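Na-translocating NADH-quinone reductase subunit C NqrC (Shewanella oneidensis, PDB 4XHF) is the FMN-binding subunit C of a membrane-bound, sodium-translocating respiratory complex, represented here by its soluble fragment with flavin mononucleotide. Local coordinates at residues E40-V45 against N84-D89. Numbering follows the deposited sequence.
Sequences ELQRYV and NVLDFD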
loop_
_atom_site.group_PDB
_atom_site.type_symbol
_atom_site.label_atom_id
_atom_site.label_comp_id
_atom_site.label_asym_id
_atom_site.label_seq_id
_atom_site.Cartn_x
_atom_site.Cartn_y
_atom_site.Cartn_z
ATOM N N GLU A 40 9.904 -8.777 7.805
ATOM C CA GLU A 40 8.941 -8.941 6.723
ATOM C C GLU A 40 8.506 -7.580 6.191
ATOM O O GLU A 40 8.416 -7.376 4.981
ATOM C CB GLU A 40 7.726 -9.742 7.198
ATOM C CG GLU A 40 8.048 -11.186 7.576
ATOM C CD GLU A 40 6.899 -11.896 8.270
ATOM O OE1 GLU A 40 5.834 -11.272 8.463
ATOM O OE2 GLU A 40 7.064 -13.083 8.624
ATOM N N LEU A 41 8.246 -6.651 7.106
ATOM C CA LEU A 41 7.865 -5.289 6.750
ATOM C C LEU A 41 8.914 -4.629 5.859
ATOM O O LEU A 41 8.591 -4.083 4.806
ATOM C CB LEU A 41 7.656 -4.457 8.016
ATOM C CG LEU A 41 7.283 -2.986 7.832
ATOM C CD1 LEU A 41 5.968 -2.848 7.090
ATOM C CD2 LEU A 41 7.205 -2.291 9.178
ATOM N N GLN A 42 10.171 -4.688 6.289
ATOM C CA GLN A 42 11.269 -4.090 5.538
ATOM C C GLN A 42 11.368 -4.689 4.139
ATOM O O GLN A 42 11.584 -3.973 3.163
ATOM C CB GLN A 42 12.590 -4.272 6.291
ATOM C CG GLN A 42 12.737 -3.364 7.508
ATOM C CD GLN A 42 14.030 -3.597 8.267
ATOM O OE1 GLN A 42 14.457 -4.735 8.457
ATOM N NE2 GLN A 42 14.663 -2.514 8.704
ATOM N N ARG A 43 11.192 -6.003 4.043
ATOM C CA ARG A 43 11.257 -6.681 2.754
ATOM C C ARG A 43 10.098 -6.247 1.862
ATOM O O ARG A 43 10.299 -5.948 0.687
ATOM C CB ARG A 43 11.256 -8.202 2.937
ATOM C CG ARG A 43 12.556 -8.752 3.522
ATOM C CD ARG A 43 12.632 -10.272 3.424
ATOM N NE ARG A 43 11.606 -10.941 4.225
ATOM C CZ ARG A 43 11.765 -11.342 5.485
ATOM N NH1 ARG A 43 12.912 -11.149 6.125
ATOM N NH2 ARG A 43 10.765 -11.943 6.112
ATOM N N TYR A 44 8.893 -6.201 2.427
ATOM C CA TYR A 44 7.705 -5.783 1.683
ATOM C C TYR A 44 7.896 -4.404 1.060
ATOM O O TYR A 44 7.601 -4.194 -0.116
ATOM C CB TYR A 44 6.470 -5.751 2.592
ATOM C CG TYR A 44 6.022 -7.092 3.136
ATOM C CD1 TYR A 44 6.229 -8.266 2.425
ATOM C CD2 TYR A 44 5.380 -7.176 4.365
ATOM C CE1 TYR A 44 5.813 -9.488 2.928
ATOM C CE2 TYR A 44 4.963 -8.390 4.874
ATOM C CZ TYR A 44 5.180 -9.542 4.153
ATOM O OH TYR A 44 4.762 -10.751 4.662
ATOM N N VAL A 45 8.394 -3.470 1.863
ATOM C CA VAL A 45 8.553 -2.084 1.437
ATOM C C VAL A 45 9.570 -1.979 0.309
ATOM O O VAL A 45 9.328 -1.303 -0.688
ATOM C CB VAL A 45 8.979 -1.186 2.626
ATOM C CG1 VAL A 45 9.388 0.210 2.160
ATOM C CG2 VAL A 45 7.847 -1.089 3.633
ATOM N N ASN A 84 8.813 4.414 18.169
ATOM C CA ASN A 84 9.143 3.225 17.385
ATOM C C ASN A 84 8.173 3.040 16.224
ATOM O O ASN A 84 7.264 2.212 16.286
ATOM C CB ASN A 84 9.140 1.977 18.272
ATOM C CG ASN A 84 10.290 1.960 19.259
ATOM O OD1 ASN A 84 11.437 1.709 18.889
ATOM N ND2 ASN A 84 9.987 2.218 20.525
ATOM N N VAL A 85 8.389 3.813 15.165
ATOM C CA VAL A 85 7.495 3.829 14.013
ATOM C C VAL A 85 7.371 2.445 13.372
ATOM O O VAL A 85 6.289 2.058 12.936
ATOM C CB VAL A 85 7.980 4.861 12.959
ATOM C CG1 VAL A 85 7.143 4.797 11.685
ATOM C CG2 VAL A 85 7.932 6.268 13.536
ATOM N N LEU A 86 8.468 1.697 13.325
ATOM C CA LEU A 86 8.462 0.394 12.664
ATOM C C LEU A 86 7.638 -0.636 13.435
ATOM O O LEU A 86 7.143 -1.602 12.852
ATOM C CB LEU A 86 9.891 -0.123 12.479
ATOM C CG LEU A 86 10.694 0.443 11.304
ATOM C CD1 LEU A 86 12.089 -0.159 11.291
ATOM C CD2 LEU A 86 10.005 0.183 9.973
ATOM N N ASP A 87 7.494 -0.429 14.742
ATOM C CA ASP A 87 6.725 -1.341 15.584
ATOM C C ASP A 87 5.284 -0.868 15.762
ATOM O O ASP A 87 4.501 -1.497 16.476
ATOM C CB ASP A 87 7.394 -1.494 16.951
ATOM C CG ASP A 87 8.697 -2.268 16.877
ATOM O OD1 ASP A 87 8.808 -3.173 16.022
ATOM O OD2 ASP A 87 9.611 -1.976 17.676
ATOM N N PHE A 88 4.937 0.234 15.107
ATOM C CA PHE A 88 3.585 0.778 15.183
ATOM C C PHE A 88 2.558 -0.249 14.707
ATOM O O PHE A 88 2.676 -0.790 13.608
ATOM C CB PHE A 88 3.485 2.062 14.356
ATOM C CG PHE A 88 2.155 2.753 14.463
ATOM C CD1 PHE A 88 1.837 3.510 15.578
ATOM C CD2 PHE A 88 1.226 2.654 13.442
ATOM C CE1 PHE A 88 0.616 4.147 15.675
ATOM C CE2 PHE A 88 0.005 3.292 13.534
ATOM C CZ PHE A 88 -0.300 4.038 14.650
ATOM N N ASP A 89 1.564 -0.521 15.550
ATOM C CA ASP A 89 0.511 -1.485 15.232
ATOM C C ASP A 89 -0.684 -0.790 14.588
ATOM O O ASP A 89 -1.487 -0.156 15.273
ATOM C CB ASP A 89 0.068 -2.229 16.496
ATOM C CG ASP A 89 -0.776 -3.455 16.191
ATOM O OD1 ASP A 89 -1.377 -3.522 15.098
ATOM O OD2 ASP A 89 -0.837 -4.359 17.050
#
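L41 and L86 meet through a single methyl each, CD2 of L41 lying 3.8 Å from CD2 of L86, and the two branched side chains run aslant of one another. The helical leucine carries its CG anti to the backbone N (chi1 179°), which takes CG away from the helix toward the loop; chi2 (61°) then turns CD2 to 3.7 Å from the carbonyl O of L86, a van der Waals contact. L86 has CG anti to its own carbonyl carbon (chi1 -80°) and reaches back toward the helix with both branches: CD2 meets L41, while CD1 comes within 4.3 Å of NE2 of Q42. That amide arrives from one helical position further on, at the end of an extended side chain that also touches F59 and F63 of helix 58-66.

The pair illustrates how an irregular loop can be docked against a helix by one methyl-to-methyl contact and a methyl on a backbone carbonyl, with no hydrogen bond crossing between the segments. Helix 29-48 packs on the antiparallel sheet of NqrC, an FMN-binding protein whose flavin-pocket residues take no part here, and the loop from strand 79-80 to helix 90-95 comes up beside it. F120 on strand 113-123 touches both leucines, and P69 on strand 67-73 also touches L86. OD1 of D87 in the loop forms a salt bridge with NE of R38, on the same helix as L41, and the carbonyl O of V85 accepts a hydrogen bond from R118. OD1 of D89 caps helix 90-95 at the backbone N of M92.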